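Local coordinates for protein suppressor of fused homolog (PDB 6LPH) that probably sequesters DNA-binding transcription factors and binds nuclear localization sequences, this chain being the N-terminal part of the protein, captured in complex with Fu, at residues A[36-41]-A[55-60]. Numbering follows the deposited sequence.
Sequences LQVTTL and ISMYNY
Val38 and Ile55 join two antiparallel strands, 36-40, outermost in the mixed sheet of this chain, and 54-60 beside it, in the SUFU N-terminal part, an example of an edge strand on which a bound peptide adds one more strand to the sheet. Their backbones exchange a reciprocal pair of hydrogen bonds, Val38 N to Ile55 O and Ile55 N to Val38 O, each 2.9 Å. Ile55 O also receives a CA-H...O contact from Gln37 CA at 3.2 Å. Further along, Met57 N bonds to Leu36 O, and a water links Leu36 N, from which it accepts, to Met57 O, to which it donates.

The apolar face carries Leu36, Val38, Ile55 and Met57. Bent at chi3 (-77°), Met57 turns its CE back over the neighbouring strand, 3.7 Å from Leu36 CB and 4.1 Å from Val38 CG2. Val38 and Ile55 also meet Ala133 of helix 131-146, which packs on the Val38-Ile55 end of this face.

On the opposite face, Gln37 and Ser56 form a polar pair beside Phe77. A strand of the bound peptide pairs antiparallel with Leu36 to Thr40, and Gln37 OE1 bonds to a polar side chain there. An alanine at Gln37 would probably leave both Ser56 OG and that peptide group without their amide partner. The extended glutamine brings NE2 to 2.8 Å from Ser56 OG, which lies 15° out of the amide plane.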
loop_
_atom_site.group_PDB
_atom_site.type_symbol
_atom_site.label_atom_id
_atom_site.label_comp_id
_atom_site.label_asym_id
_atom_site.label_seq_id
_atom_site.Cartn_x
_atom_site.Cartn_y
_atom_site.Cartn_z
ATOM N N LEU A 36 -3.668 -5.472 13.490
ATOM C CA LEU A 36 -3.488 -4.072 13.816
ATOM C C LEU A 36 -4.009 -3.194 12.678
ATOM O O LEU A 36 -3.830 -3.528 11.510
ATOM C CB LEU A 36 -1.996 -3.783 13.965
ATOM C CG LEU A 36 -1.238 -3.669 15.290
ATOM C CD1 LEU A 36 -2.043 -4.007 16.535
ATOM C CD2 LEU A 36 0.083 -4.413 15.210
ATOM N N GLN A 37 -4.627 -2.069 13.033
ATOM C CA GLN A 37 -4.945 -1.029 12.071
ATOM C C GLN A 37 -4.385 0.311 12.506
ATOM O O GLN A 37 -4.354 0.622 13.685
ATOM C CB GLN A 37 -6.440 -0.875 11.891
ATOM C CG GLN A 37 -7.139 -2.144 11.432
ATOM C CD GLN A 37 -8.545 -1.875 10.946
ATOM O OE1 GLN A 37 -9.434 -1.436 11.711
ATOM N NE2 GLN A 37 -8.762 -2.128 9.675
ATOM N N VAL A 38 -3.960 1.108 11.540
ATOM C CA VAL A 38 -3.747 2.528 11.786
ATOM C C VAL A 38 -5.102 3.180 11.502
ATOM O O VAL A 38 -5.639 3.073 10.397
ATOM C CB VAL A 38 -2.611 3.118 10.915
ATOM C CG1 VAL A 38 -2.491 4.631 11.131
ATOM C CG2 VAL A 38 -1.272 2.477 11.273
ATOM N N THR A 39 -5.637 3.849 12.515
ATOM C CA THR A 39 -7.000 4.365 12.528
ATOM C C THR A 39 -6.975 5.908 12.629
ATOM O O THR A 39 -6.260 6.476 13.460
ATOM C CB THR A 39 -7.731 3.750 13.731
ATOM O OG1 THR A 39 -7.694 2.312 13.606
ATOM C CG2 THR A 39 -9.158 4.214 13.799
ATOM N N THR A 40 -7.717 6.591 11.772
ATOM C CA THR A 40 -7.744 8.039 11.892
ATOM C C THR A 40 -8.708 8.489 12.995
ATOM O O THR A 40 -9.736 7.839 13.277
ATOM C CB THR A 40 -7.950 8.759 10.533
ATOM O OG1 THR A 40 -9.309 8.703 10.169
ATOM C CG2 THR A 40 -7.168 8.049 9.431
ATOM N N LEU A 41 -8.339 9.579 13.655
ATOM C CA LEU A 41 -9.080 10.106 14.806
ATOM C C LEU A 41 -10.233 10.975 14.331
ATOM O O LEU A 41 -11.397 10.653 14.603
ATOM C CB LEU A 41 -8.127 10.874 15.741
ATOM C CG LEU A 41 -7.157 9.989 16.555
ATOM C CD1 LEU A 41 -6.221 10.867 17.385
ATOM C CD2 LEU A 41 -7.886 8.978 17.446
ATOM N N ILE A 55 -6.082 1.690 7.911
ATOM C CA ILE A 55 -5.118 0.915 7.135
ATOM C C ILE A 55 -4.836 -0.350 7.933
ATOM O O ILE A 55 -4.324 -0.292 9.052
ATOM C CB ILE A 55 -3.836 1.717 6.835
ATOM C CG1 ILE A 55 -4.234 2.898 5.936
ATOM C CG2 ILE A 55 -2.764 0.841 6.145
ATOM C CD1 ILE A 55 -3.450 4.135 6.182
ATOM N N SER A 56 -5.221 -1.492 7.382
ATOM C CA SER A 56 -4.888 -2.762 8.022
ATOM C C SER A 56 -3.450 -3.151 7.715
ATOM O O SER A 56 -2.945 -2.884 6.632
ATOM C CB SER A 56 -5.791 -3.885 7.514
ATOM O OG SER A 56 -7.078 -3.765 8.082
ATOM N N MET A 57 -2.819 -3.850 8.650
ATOM C CA MET A 57 -1.426 -4.305 8.453
ATOM C C MET A 57 -1.367 -5.792 8.735
ATOM O O MET A 57 -1.808 -6.228 9.807
ATOM C CB MET A 57 -0.504 -3.543 9.414
ATOM C CG MET A 57 -0.694 -2.024 9.333
ATOM S SD MET A 57 0.620 -1.150 10.250
ATOM C CE MET A 57 0.021 -1.391 11.917
ATOM N N TYR A 58 -0.869 -6.581 7.777
ATOM C CA TYR A 58 -0.767 -8.019 7.973
ATOM C C TYR A 58 0.676 -8.472 7.813
ATOM O O TYR A 58 1.444 -7.846 7.096
ATOM C CB TYR A 58 -1.618 -8.762 6.923
ATOM C CG TYR A 58 -3.107 -8.661 7.121
ATOM C CD1 TYR A 58 -3.862 -7.649 6.482
ATOM C CD2 TYR A 58 -3.774 -9.571 7.945
ATOM C CE1 TYR A 58 -5.236 -7.552 6.669
ATOM C CE2 TYR A 58 -5.161 -9.507 8.109
ATOM C CZ TYR A 58 -5.884 -8.508 7.477
ATOM O OH TYR A 58 -7.247 -8.442 7.677
ATOM N N ASN A 59 1.020 -9.572 8.478
ATOM C CA ASN A 59 2.264 -10.275 8.204
ATOM C C ASN A 59 2.015 -11.317 7.154
ATOM O O ASN A 59 1.050 -12.087 7.264
ATOM C CB ASN A 59 2.784 -10.999 9.457
ATOM C CG ASN A 59 4.119 -11.690 9.207
ATOM O OD1 ASN A 59 5.112 -11.027 8.973
ATOM N ND2 ASN A 59 4.138 -13.012 9.237
ATOM N N TYR A 60 2.875 -11.363 6.142
ATOM C CA TYR A 60 2.826 -12.461 5.176
ATOM C C TYR A 60 4.129 -13.269 5.267
ATOM O O TYR A 60 5.192 -12.740 4.943
ATOM C CB TYR A 60 2.582 -11.970 3.729
ATOM C CG TYR A 60 2.299 -13.158 2.833
ATOM C CD1 TYR A 60 3.296 -13.698 2.013
ATOM C CD2 TYR A 60 1.026 -13.790 2.856
ATOM C CE1 TYR A 60 3.032 -14.848 1.224
ATOM C CE2 TYR A 60 0.768 -14.925 2.088
ATOM C CZ TYR A 60 1.768 -15.450 1.278
ATOM O OH TYR A 60 1.505 -16.579 0.509
HETATM O O HOH W 1 -1.250 -6.875 12.412
#